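Local coordinates for protein HpuA (PDB 5EC6) that probably serves as an outer-membrane lipoprotein receptor that binds haemoglobin, helping the bacterium to take up haem iron, at residues N245-T250 with G258-G263; T218-G223 with M237-V242; A175-I180 with G282-T287; F42-G47 with V148-G153; G181-N186 with L296-G301. One frame throughout, in Å; residues are numbered along the deposited sequence.

Contact 1: N245-T250 with G258-G263; sequences NQFSGT and GQVSGG
F247 lays its ring over the backbone of the partner strand, at G262 and G263. CG takes the crowded position between the backbone N and the carbonyl carbon (chi1 57°), which brings it to the side of the partner strand. G262 C then lies over the ring centre, 3.5 Å above its plane, and G262 CA makes a CH-pi contact 3.8 Å from the centroid. The rim atom F247 CE2 comes within 3.3 Å of G263 N. This is the aromatic-glycine pairing of antiparallel sheets: the ring can lie this close because G262 carries no side chain on that face. At the ring edge and in its plane, F247 CE1 meets V260 CG1 at 3.8 Å.

Beneath these side chains the backbones run antiparallel, at 172°. F247 and G262 form one hydrogen-bonded pair, G249 and V260 the next, with G249 O accepting from V260 N at 2.7 Å. At the backbone angles of G249 a side chain would press on the preceding carbonyl oxygen, so glycine fits there. On the other face T250 and Q259 form a non-hydrogen-bonded pair.

The two strands make a beta hairpin. Strand 235-243 flanks it beyond 246-250 and strand 283-289 beyond 258-263; V240, V242 and I284 pack on F247, while F42 covers Q246 and S261 on the other face.

Contact 2: T218-G223 with M237-V242; sequences TGKLGG and MRDVNV
K220 NZ is gripped by two oxygens of the neighbouring strand, one charged and one neutral. It forms a salt bridge with D239 OD1 at 2.7 Å, which receives it on the syn lone pair of the carboxylate, and a hydrogen bond to N241 OD1, also 2.7 Å long, in which the ammonium is tilted 31° from the amide carbonyl plane. The lysine chain bends at chi2 (-63°), then runs alongside N241 in the same direction. Water 1 is near the same cluster and can donate to N241 OD1. The other oxygen of D239 and the amide nitrogen of N241 both bond a glycerol, probably carried over from crystallisation.

On the opposite face the contact is apolar. L221 CB lies 3.9 Å from V240 CG1 and its CD2 packs 3.8 Å from M237 CG, while V242 CG2 closes on L221 CB from the other end.

Between these faces the backbone pairing is interrupted. V242 N bonds G219 O, and L221 N bonds V240 O, but water 2 bridges the return path, donating to L221 O and accepting from V240 N. Farther along, M237 N reaches G223 O at 2.9 Å and water 3 links G223 N with M237 O. The widening coincides with the corner at D239, where R238 and D239 lie opposite T250 in a classic beta bulge.

This hairpin of strands 220-225 and 235-243 lies between strand 208-215, whose V214 touches L221 and V242, and strand 246-253, whose F247 covers L221 and V240.

Contact 3: A175-I180 with G282-T287; sequences ATYEVI and GEIGGT
The strand segments 175-180 and 283-287 cross at -57° with their axes 7.9 Å apart, so Y177 and V179 meet I284 through side chains alone. I284 covers one face of the Y177 ring. Its CB makes a CH-pi contact 4.1 Å from the ring centroid, and its CD1 sits over the outer part of the face, 4.0 Å from the ring plane. The branch methyl CG2 reaches over to Y177 CD2 at 3.6 Å.

This is packing within the beta barrel domain between strands that are not direct neighbours: strand 298-308 pairs with both 174-185 and 283-289, and Y177 and I284 each point toward the other segment.

The same CG2 serves a second neighbour. With I284 CG1 anti to the backbone N (chi1 -169°), CG2 falls between the backbone N and carbonyl carbon and also touches V179 CG1 at 3.7 Å. At the far end of the ring the Y177 hydroxyl hydrogen-bonds the carbonyl of G281, just before the second segment, while L264 packs on both Y177 and I284.

Contact 4: F42-G47 with V148-G153; sequences FATQGG and VSLFAG
This contact is an antiparallel strand pairing that passes into a loop held by side-chain hydroxyls, where the short strand 40-43 joins the edge of strand 148-154 in the barrel domain. F42 and A152 form a hydrogen-bonded pair, with F42 N bonded to A152 O at 2.8 Å and A152 N returning to F42 O. The next residues, A43 and F151, form a non-hydrogen-bonded pair whose CB atoms touch at 4.1 Å.

Past A43 regular pairing stops, and the hydroxyls of T44 and S149 join the backbone in the bonding. T44 N still bonds L150 O, but the reciprocal acceptor is T44 OG1, which receives L150 N at 3.0 Å. Its position between the backbone N and the carbonyl carbon (chi1 62°) turns that oxygen to the partner strand. Water 4 bonds the same OG1 and donates to V148 O.

F138 and A140 of strand 136-142, on the other side of strand 148-154, pack against A152 and L150, while the F151 ring stacks with Y73.

S149 fastens the loop itself. Its OG, anti to the backbone N (chi1 -175°), accepts from Q45 N at 2.9 Å and donates to G46 O at 2.6 Å, lying in the plane of that carbonyl and on a lone pair.

Contact 5: G181-N186 with L296-G301; sequences GLRVKN and LNASFG
An antiparallel pairing in the barrel domain unites the C-terminal half of strand 174-185 with the start of strand 298-308, and an arginine extends it beyond the last paired residues. L182 and S299 form the hydrogen-bonded pair, L182 N reaching S299 O at 2.8 Å and S299 N returning to L182 O. Next to them G181 sits opposite F300 in a non-hydrogen-bonded pair, with F300 CB 4.0 Å from G181 CA.

Where the strands part, R183 reaches across to the 296-297 backbone. Its chain is extended from CG to NE, and CG passes N297 O at 3.4 Å. NE donates to L296 O at 2.7 Å; the oxygen lies in the guanidinium plane, whereas the donor stands 40° above the carbonyl plane. NH2 adds only a weak bond to the same oxygen. The L296 side chain runs alongside R183, its CD2 4.2 Å above one guanidinium face and displaced from the middle. Beyond L296, NH1 bonds the carbonyls of F231 and D233, NH2 bonds S253, and F231 makes a cation-pi contact, so the buried group is held by several partners. Water 6 accepts from V184 N and can donate to N297 O.

Strand 188-191 flanks 181-185 and strand 283-289 flanks 298-301, while F138 of strand 136-142 packs on L182 and S299, and I235 lies against R183 and A298.

How the contacts relate
From the N terminus, contact 4 comes first, closing a loop of about a hundred residues as 42-47 meets 148-153. It is complete before the other four open. Strand 174-185 then begins both contact 3 and contact 5, whose segments alternate along the chain and therefore cross; each spans over a hundred residues. Within both long loops lie two short hairpin closures in series, contact 2 and then contact 1, joined by the pairing of strands 235-243 and 246-253. Contact 1 continues into contact 3 through strands 256-265 and 283-289, and contact 3 into contact 5 through strand 298-308. Contact 4 packs against contacts 1, 3 and 5, bringing the early strand 40-43 to the barrel wall.

Contact 1: N245-T250 with G258-G263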
# COMPACT_ATOMS: atom_id res chain seq x y z
N ASN A 245 -3.75 15.37 -2.04
CA ASN A 245 -3.12 14.07 -1.77
C ASN A 245 -3.93 12.88 -2.32
O ASN A 245 -3.77 11.74 -1.85
CB ASN A 245 -2.90 13.85 -0.25
CG ASN A 245 -4.19 13.96 0.56
OD1 ASN A 245 -5.29 13.86 0.04
ND2 ASN A 245 -4.04 14.10 1.88
N GLN A 246 -4.81 13.13 -3.28
CA GLN A 246 -5.70 12.10 -3.83
C GLN A 246 -5.58 12.10 -5.35
O GLN A 246 -5.26 13.13 -5.98
CB GLN A 246 -7.17 12.32 -3.42
CG GLN A 246 -7.45 11.92 -1.98
CD GLN A 246 -8.93 11.58 -1.75
OE1 GLN A 246 -9.53 10.68 -2.42
NE2 GLN A 246 -9.53 12.29 -0.83
N PHE A 247 -5.89 10.95 -5.96
CA PHE A 247 -5.95 10.91 -7.40
C PHE A 247 -7.02 9.95 -7.90
O PHE A 247 -7.46 9.06 -7.18
CB PHE A 247 -4.55 10.60 -7.99
CG PHE A 247 -3.96 9.32 -7.47
CD1 PHE A 247 -4.38 8.10 -7.98
CD2 PHE A 247 -2.95 9.35 -6.53
CE1 PHE A 247 -3.80 6.90 -7.54
CE2 PHE A 247 -2.36 8.15 -6.06
CZ PHE A 247 -2.79 6.95 -6.57
N SER A 248 -7.47 10.15 -9.13
CA SER A 248 -8.47 9.27 -9.70
C SER A 248 -8.45 9.43 -11.22
O SER A 248 -8.02 10.46 -11.75
CB SER A 248 -9.87 9.62 -9.19
OG SER A 248 -10.19 10.88 -9.66
N GLY A 249 -8.88 8.39 -11.88
CA GLY A 249 -9.00 8.41 -13.34
C GLY A 249 -9.08 7.01 -13.91
O GLY A 249 -9.69 6.12 -13.32
N THR A 250 -8.49 6.83 -15.11
CA THR A 250 -8.63 5.60 -15.85
C THR A 250 -7.29 4.90 -16.09
O THR A 250 -6.23 5.54 -16.16
CB THR A 250 -9.29 5.83 -17.22
OG1 THR A 250 -8.57 6.81 -17.92
CG2 THR A 250 -10.73 6.22 -17.03
N GLY A 258 -10.30 0.39 -16.44
CA GLY A 258 -10.58 0.37 -14.99
C GLY A 258 -10.52 1.76 -14.41
O GLY A 258 -9.84 2.64 -14.91
N GLN A 259 -11.25 1.94 -13.31
CA GLN A 259 -11.24 3.17 -12.58
C GLN A 259 -10.16 3.14 -11.49
O GLN A 259 -10.14 2.23 -10.68
CB GLN A 259 -12.64 3.37 -11.97
CG GLN A 259 -13.78 3.39 -13.00
CD GLN A 259 -13.55 4.43 -14.10
OE1 GLN A 259 -13.29 5.58 -13.80
NE2 GLN A 259 -13.58 4.01 -15.36
N VAL A 260 -9.26 4.10 -11.54
CA VAL A 260 -8.15 4.24 -10.58
C VAL A 260 -8.64 5.20 -9.47
O VAL A 260 -9.24 6.25 -9.74
CB VAL A 260 -6.93 4.83 -11.24
CG1 VAL A 260 -5.83 5.04 -10.23
CG2 VAL A 260 -6.49 3.94 -12.44
N SER A 261 -8.43 4.79 -8.22
CA SER A 261 -8.69 5.65 -7.07
C SER A 261 -7.57 5.42 -6.08
O SER A 261 -7.30 4.29 -5.71
CB SER A 261 -10.01 5.26 -6.41
OG SER A 261 -10.30 6.20 -5.41
N GLY A 262 -6.92 6.49 -5.66
CA GLY A 262 -5.84 6.33 -4.72
C GLY A 262 -5.35 7.62 -4.12
O GLY A 262 -6.00 8.65 -4.25
N GLY A 263 -4.24 7.54 -3.42
CA GLY A 263 -3.70 8.71 -2.75
C GLY A 263 -2.30 8.60 -2.35
O GLY A 263 -1.63 7.55 -2.52

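Contact 2: T218-G223 with M237-V242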
# COMPACT_ATOMS: atom_id res chain seq x y z
N THR A 218 1.37 19.59 -13.39
CA THR A 218 0.20 19.36 -14.25
C THR A 218 -0.93 18.61 -13.57
O THR A 218 -2.06 18.50 -14.07
CB THR A 218 0.62 18.52 -15.48
OG1 THR A 218 1.11 17.24 -15.01
CG2 THR A 218 1.63 19.21 -16.35
N GLY A 219 -0.65 18.06 -12.38
CA GLY A 219 -1.64 17.26 -11.66
C GLY A 219 -1.98 15.94 -12.33
O GLY A 219 -3.13 15.59 -12.41
N LYS A 220 -0.97 15.25 -12.84
CA LYS A 220 -1.14 14.00 -13.55
C LYS A 220 -0.33 12.87 -12.91
O LYS A 220 0.73 13.11 -12.34
CB LYS A 220 -0.75 14.12 -15.02
CG LYS A 220 -1.69 15.05 -15.82
CD LYS A 220 -3.12 14.54 -15.89
CE LYS A 220 -3.89 15.27 -16.98
NZ LYS A 220 -5.28 14.84 -17.12
N LEU A 221 -0.81 11.63 -13.04
CA LEU A 221 -0.08 10.44 -12.67
C LEU A 221 0.00 9.47 -13.85
O LEU A 221 -0.99 9.21 -14.53
CB LEU A 221 -0.73 9.74 -11.51
CG LEU A 221 -0.12 8.47 -10.91
CD1 LEU A 221 -0.52 8.27 -9.46
CD2 LEU A 221 -0.57 7.27 -11.67
N GLY A 222 1.21 8.98 -14.11
CA GLY A 222 1.45 7.99 -15.15
C GLY A 222 2.26 6.80 -14.67
O GLY A 222 2.89 6.84 -13.60
N GLY A 223 2.23 5.73 -15.45
CA GLY A 223 3.08 4.59 -15.24
C GLY A 223 2.35 3.28 -15.48
O GLY A 223 1.19 3.27 -15.84
N MET A 237 -1.59 3.08 -16.61
CA MET A 237 -2.35 4.31 -16.25
C MET A 237 -2.59 5.09 -17.51
O MET A 237 -1.66 5.24 -18.31
CB MET A 237 -1.56 5.14 -15.25
CG MET A 237 -1.29 4.38 -13.95
SD MET A 237 -2.79 4.04 -13.03
CE MET A 237 -2.15 2.97 -11.73
N ARG A 238 -3.82 5.55 -17.72
CA ARG A 238 -4.20 6.26 -18.93
C ARG A 238 -4.44 7.76 -18.72
O ARG A 238 -3.88 8.58 -19.46
CB ARG A 238 -5.41 5.62 -19.59
CG ARG A 238 -5.09 4.21 -20.16
CD ARG A 238 -4.11 4.27 -21.30
NE ARG A 238 -3.95 2.97 -21.93
CZ ARG A 238 -3.24 2.73 -23.03
NH1 ARG A 238 -2.62 3.71 -23.67
NH2 ARG A 238 -3.17 1.49 -23.52
N ASP A 239 -5.38 8.14 -17.88
CA ASP A 239 -5.59 9.56 -17.61
C ASP A 239 -6.00 9.65 -16.15
O ASP A 239 -7.14 9.33 -15.79
CB ASP A 239 -6.69 10.15 -18.47
CG ASP A 239 -6.73 11.69 -18.34
OD1 ASP A 239 -5.79 12.25 -17.79
OD2 ASP A 239 -7.65 12.31 -18.88
N VAL A 240 -5.03 10.02 -15.34
CA VAL A 240 -5.22 10.08 -13.91
C VAL A 240 -4.85 11.47 -13.41
O VAL A 240 -3.74 11.91 -13.57
CB VAL A 240 -4.37 8.98 -13.23
CG1 VAL A 240 -4.53 9.05 -11.71
CG2 VAL A 240 -4.79 7.59 -13.72
N ASN A 241 -5.83 12.13 -12.77
CA ASN A 241 -5.66 13.46 -12.23
C ASN A 241 -5.39 13.44 -10.74
O ASN A 241 -5.99 12.63 -10.04
CB ASN A 241 -6.90 14.29 -12.51
CG ASN A 241 -7.06 14.58 -14.01
OD1 ASN A 241 -6.24 15.27 -14.60
ND2 ASN A 241 -8.06 13.98 -14.62
N VAL A 242 -4.54 14.36 -10.30
CA VAL A 242 -4.08 14.43 -8.92
C VAL A 242 -4.56 15.75 -8.34
O VAL A 242 -4.30 16.81 -8.97
CB VAL A 242 -2.57 14.35 -8.85
CG1 VAL A 242 -2.14 14.32 -7.38
CG2 VAL A 242 -2.06 13.13 -9.59
O HOH W 1 -4.87 17.55 -13.86
O HOH W 2 -2.42 10.31 -16.58
O HOH W 3 0.97 5.94 -18.06

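Contact 3: A175-I180 with G282-T287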
# COMPACT_ATOMS: atom_id res chain seq x y z
N ALA A 175 7.57 13.39 -8.72
CA ALA A 175 8.07 12.29 -7.88
C ALA A 175 7.76 10.96 -8.54
O ALA A 175 6.73 10.81 -9.18
CB ALA A 175 7.35 12.31 -6.55
N THR A 176 8.69 10.03 -8.38
CA THR A 176 8.57 8.68 -8.92
C THR A 176 8.55 7.67 -7.78
O THR A 176 9.39 7.70 -6.87
CB THR A 176 9.74 8.44 -9.89
OG1 THR A 176 9.61 9.36 -10.99
CG2 THR A 176 9.75 7.06 -10.43
N TYR A 177 7.62 6.73 -7.91
CA TYR A 177 7.32 5.72 -6.89
C TYR A 177 7.57 4.32 -7.49
O TYR A 177 7.31 4.08 -8.67
CB TYR A 177 5.87 5.84 -6.41
CG TYR A 177 5.54 7.15 -5.74
CD1 TYR A 177 5.24 8.29 -6.50
CD2 TYR A 177 5.52 7.25 -4.36
CE1 TYR A 177 5.01 9.50 -5.90
CE2 TYR A 177 5.25 8.44 -3.74
CZ TYR A 177 5.01 9.58 -4.49
OH TYR A 177 4.72 10.80 -3.89
N GLU A 178 8.06 3.43 -6.64
CA GLU A 178 8.37 2.05 -6.99
C GLU A 178 7.29 1.26 -6.29
O GLU A 178 7.22 1.30 -5.06
CB GLU A 178 9.77 1.72 -6.46
CG GLU A 178 10.29 0.32 -6.83
CD GLU A 178 11.81 0.23 -6.68
OE1 GLU A 178 12.54 1.26 -6.87
OE2 GLU A 178 12.30 -0.89 -6.32
N VAL A 179 6.46 0.54 -7.05
CA VAL A 179 5.20 0.01 -6.52
C VAL A 179 5.05 -1.50 -6.83
O VAL A 179 5.68 -2.02 -7.77
CB VAL A 179 3.94 0.78 -7.01
CG1 VAL A 179 4.08 2.27 -6.76
CG2 VAL A 179 3.60 0.53 -8.46
N ILE A 180 4.13 -2.09 -6.12
CA ILE A 180 3.67 -3.45 -6.42
C ILE A 180 2.16 -3.46 -6.53
O ILE A 180 1.47 -2.81 -5.75
CB ILE A 180 4.10 -4.41 -5.29
CG1 ILE A 180 5.64 -4.49 -5.18
CG2 ILE A 180 3.51 -5.81 -5.51
CD1 ILE A 180 6.07 -4.94 -3.82
N GLY A 282 5.67 10.25 0.86
CA GLY A 282 6.66 9.29 0.60
C GLY A 282 6.19 7.87 0.21
O GLY A 282 7.02 7.04 -0.15
N GLU A 283 4.89 7.63 0.37
CA GLU A 283 4.26 6.40 -0.04
C GLU A 283 3.02 6.70 -0.87
O GLU A 283 2.49 7.82 -0.88
CB GLU A 283 3.98 5.51 1.17
CG GLU A 283 5.28 5.17 1.87
CD GLU A 283 5.14 4.44 3.19
OE1 GLU A 283 4.04 4.15 3.62
OE2 GLU A 283 6.23 4.14 3.80
N ILE A 284 2.54 5.67 -1.58
CA ILE A 284 1.46 5.83 -2.53
C ILE A 284 0.68 4.52 -2.55
O ILE A 284 1.25 3.47 -2.35
CB ILE A 284 2.01 6.16 -3.97
CG1 ILE A 284 0.88 6.59 -4.91
CG2 ILE A 284 2.76 4.98 -4.58
CD1 ILE A 284 1.37 7.32 -6.13
N GLY A 285 -0.61 4.60 -2.75
CA GLY A 285 -1.43 3.39 -2.89
C GLY A 285 -2.79 3.67 -3.47
O GLY A 285 -3.20 4.81 -3.59
N GLY A 286 -3.49 2.61 -3.87
CA GLY A 286 -4.80 2.76 -4.40
C GLY A 286 -5.38 1.47 -4.92
O GLY A 286 -4.84 0.39 -4.67
N THR A 287 -6.48 1.62 -5.67
CA THR A 287 -7.18 0.50 -6.27
C THR A 287 -7.41 0.78 -7.75
O THR A 287 -7.44 1.94 -8.19
CB THR A 287 -8.53 0.21 -5.57
OG1 THR A 287 -9.36 1.38 -5.60
CG2 THR A 287 -8.30 -0.27 -4.14

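Contact 4: F42-G47 with V148-G153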
# COMPACT_ATOMS: atom_id res chain seq x y z
N PHE A 42 -8.68 3.15 0.43
CA PHE A 42 -9.32 2.84 -0.83
C PHE A 42 -9.59 1.36 -0.91
O PHE A 42 -8.65 0.55 -0.78
CB PHE A 42 -8.38 3.28 -1.93
CG PHE A 42 -8.01 4.73 -1.84
CD1 PHE A 42 -8.85 5.72 -2.40
CD2 PHE A 42 -6.87 5.13 -1.17
CE1 PHE A 42 -8.54 7.04 -2.28
CE2 PHE A 42 -6.57 6.48 -1.08
CZ PHE A 42 -7.42 7.42 -1.62
N ALA A 43 -10.85 0.99 -1.07
CA ALA A 43 -11.22 -0.42 -1.15
C ALA A 43 -12.23 -0.66 -2.26
O ALA A 43 -13.07 0.19 -2.55
CB ALA A 43 -11.77 -0.92 0.15
N THR A 44 -12.10 -1.83 -2.90
CA THR A 44 -13.00 -2.11 -4.05
C THR A 44 -14.40 -2.49 -3.57
O THR A 44 -15.40 -2.11 -4.22
CB THR A 44 -12.45 -3.14 -5.01
OG1 THR A 44 -12.28 -4.39 -4.34
CG2 THR A 44 -11.17 -2.69 -5.67
N GLN A 45 -14.53 -3.17 -2.44
CA GLN A 45 -15.85 -3.56 -1.94
C GLN A 45 -15.86 -3.65 -0.42
O GLN A 45 -16.13 -4.69 0.18
CB GLN A 45 -16.32 -4.87 -2.60
CG GLN A 45 -17.82 -5.09 -2.52
CD GLN A 45 -18.66 -4.13 -3.37
OE1 GLN A 45 -18.96 -4.40 -4.54
NE2 GLN A 45 -19.06 -3.00 -2.77
N GLY A 46 -15.49 -2.54 0.19
CA GLY A 46 -15.61 -2.40 1.65
C GLY A 46 -14.34 -2.78 2.36
O GLY A 46 -13.41 -3.31 1.74
N GLY A 47 -14.34 -2.52 3.66
CA GLY A 47 -13.15 -2.85 4.50
C GLY A 47 -12.31 -1.60 4.65
O GLY A 47 -12.29 -0.69 3.80
N VAL A 148 -14.21 -10.61 -3.44
CA VAL A 148 -12.93 -10.05 -2.96
C VAL A 148 -13.09 -8.55 -2.81
O VAL A 148 -13.70 -7.89 -3.65
CB VAL A 148 -11.79 -10.41 -3.96
CG1 VAL A 148 -10.45 -9.74 -3.63
CG2 VAL A 148 -11.57 -11.90 -3.98
N SER A 149 -12.50 -7.98 -1.74
CA SER A 149 -12.30 -6.54 -1.63
C SER A 149 -10.81 -6.24 -1.47
O SER A 149 -10.20 -6.64 -0.47
CB SER A 149 -13.08 -5.96 -0.48
OG SER A 149 -12.95 -4.56 -0.47
N LEU A 150 -10.25 -5.63 -2.51
CA LEU A 150 -8.83 -5.24 -2.48
C LEU A 150 -8.74 -3.86 -1.90
O LEU A 150 -9.65 -3.02 -2.11
CB LEU A 150 -8.20 -5.33 -3.84
CG LEU A 150 -8.30 -6.71 -4.52
CD1 LEU A 150 -9.43 -6.72 -5.57
CD2 LEU A 150 -6.97 -7.26 -5.05
N PHE A 151 -7.68 -3.60 -1.10
CA PHE A 151 -7.57 -2.33 -0.39
C PHE A 151 -6.14 -1.81 -0.39
O PHE A 151 -5.16 -2.55 -0.52
CB PHE A 151 -8.04 -2.44 1.08
CG PHE A 151 -7.13 -3.27 1.94
CD1 PHE A 151 -7.28 -4.63 2.00
CD2 PHE A 151 -6.14 -2.66 2.70
CE1 PHE A 151 -6.41 -5.40 2.79
CE2 PHE A 151 -5.27 -3.41 3.45
CZ PHE A 151 -5.42 -4.77 3.50
N ALA A 152 -6.05 -0.50 -0.22
CA ALA A 152 -4.80 0.21 0.10
C ALA A 152 -5.21 1.31 1.07
O ALA A 152 -6.09 2.10 0.79
CB ALA A 152 -4.11 0.80 -1.11
N GLY A 153 -4.60 1.33 2.26
CA GLY A 153 -4.97 2.34 3.22
C GLY A 153 -3.83 2.70 4.17
O GLY A 153 -2.86 1.96 4.30
O HOH W 4 -13.23 -6.04 -6.25
O HOH W 5 -10.76 -4.46 1.79

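Contact 5: G181-N186 with L296-G301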
# COMPACT_ATOMS: atom_id res chain seq x y z
N GLY A 181 1.67 -4.17 -7.54
CA GLY A 181 0.25 -4.44 -7.73
C GLY A 181 -0.12 -5.84 -7.29
O GLY A 181 0.72 -6.76 -7.37
N LEU A 182 -1.34 -5.94 -6.79
CA LEU A 182 -1.88 -7.19 -6.25
C LEU A 182 -3.26 -7.43 -6.83
O LEU A 182 -4.14 -6.56 -6.83
CB LEU A 182 -1.96 -7.10 -4.73
CG LEU A 182 -2.82 -8.19 -4.05
CD1 LEU A 182 -1.93 -9.40 -4.04
CD2 LEU A 182 -3.26 -7.80 -2.64
N ARG A 183 -3.47 -8.67 -7.31
CA ARG A 183 -4.78 -9.14 -7.67
C ARG A 183 -5.03 -10.49 -6.92
O ARG A 183 -4.12 -11.04 -6.28
CB ARG A 183 -4.89 -9.36 -9.20
CG ARG A 183 -4.78 -8.06 -10.09
CD ARG A 183 -4.84 -8.44 -11.55
NE ARG A 183 -5.32 -7.40 -12.49
CZ ARG A 183 -4.88 -7.23 -13.73
NH1 ARG A 183 -3.84 -7.96 -14.25
NH2 ARG A 183 -5.36 -6.21 -14.42
N VAL A 184 -6.27 -10.96 -6.97
CA VAL A 184 -6.60 -12.31 -6.47
C VAL A 184 -7.09 -13.14 -7.64
O VAL A 184 -8.03 -12.74 -8.34
CB VAL A 184 -7.64 -12.26 -5.35
CG1 VAL A 184 -7.95 -13.71 -4.94
CG2 VAL A 184 -7.14 -11.48 -4.16
N LYS A 185 -6.41 -14.24 -7.89
CA LYS A 185 -6.82 -15.18 -8.94
C LYS A 185 -6.89 -16.56 -8.33
O LYS A 185 -5.90 -17.04 -7.77
CB LYS A 185 -5.80 -15.22 -10.06
CG LYS A 185 -5.98 -16.44 -10.98
CD LYS A 185 -5.18 -16.31 -12.26
CE LYS A 185 -3.69 -16.52 -12.00
NZ LYS A 185 -2.98 -16.24 -13.26
N ASN A 186 -8.06 -17.21 -8.41
CA ASN A 186 -8.14 -18.62 -8.00
C ASN A 186 -7.55 -18.87 -6.65
O ASN A 186 -6.58 -19.65 -6.51
CB ASN A 186 -7.37 -19.50 -8.99
CG ASN A 186 -8.17 -19.79 -10.23
OD1 ASN A 186 -7.67 -19.65 -11.35
ND2 ASN A 186 -9.43 -20.20 -10.04
N LEU A 296 -9.97 -8.81 -12.48
CA LEU A 296 -8.92 -7.90 -12.90
C LEU A 296 -8.64 -6.87 -11.82
O LEU A 296 -7.62 -6.17 -11.90
CB LEU A 296 -9.27 -7.19 -14.20
CG LEU A 296 -9.53 -8.10 -15.39
CD1 LEU A 296 -9.93 -7.25 -16.58
CD2 LEU A 296 -8.30 -8.94 -15.71
N ASN A 297 -9.53 -6.75 -10.83
CA ASN A 297 -9.39 -5.64 -9.86
C ASN A 297 -8.13 -5.81 -9.04
O ASN A 297 -7.70 -6.92 -8.69
CB ASN A 297 -10.61 -5.54 -8.94
CG ASN A 297 -11.88 -5.15 -9.69
OD1 ASN A 297 -11.81 -4.85 -10.88
ND2 ASN A 297 -12.99 -5.04 -8.99
N ALA A 298 -7.53 -4.67 -8.73
CA ALA A 298 -6.17 -4.65 -8.11
C ALA A 298 -6.12 -3.63 -6.99
O ALA A 298 -6.80 -2.60 -7.04
CB ALA A 298 -5.12 -4.28 -9.13
N SER A 299 -5.27 -3.90 -6.01
CA SER A 299 -4.71 -2.85 -5.16
C SER A 299 -3.23 -2.69 -5.43
O SER A 299 -2.59 -3.52 -6.04
CB SER A 299 -5.00 -3.14 -3.68
OG SER A 299 -4.41 -4.39 -3.29
N PHE A 300 -2.66 -1.57 -4.99
CA PHE A 300 -1.25 -1.34 -5.18
C PHE A 300 -0.72 -0.44 -4.07
O PHE A 300 -1.49 0.32 -3.45
CB PHE A 300 -0.92 -0.76 -6.57
CG PHE A 300 -1.52 0.60 -6.84
CD1 PHE A 300 -2.78 0.72 -7.42
CD2 PHE A 300 -0.79 1.75 -6.59
CE1 PHE A 300 -3.32 1.96 -7.65
CE2 PHE A 300 -1.35 3.00 -6.82
CZ PHE A 300 -2.60 3.09 -7.35
N GLY A 301 0.59 -0.54 -3.83
CA GLY A 301 1.26 0.33 -2.90
C GLY A 301 2.73 0.39 -3.20
O GLY A 301 3.31 -0.51 -3.87
O HOH W 6 -8.28 -9.50 -8.50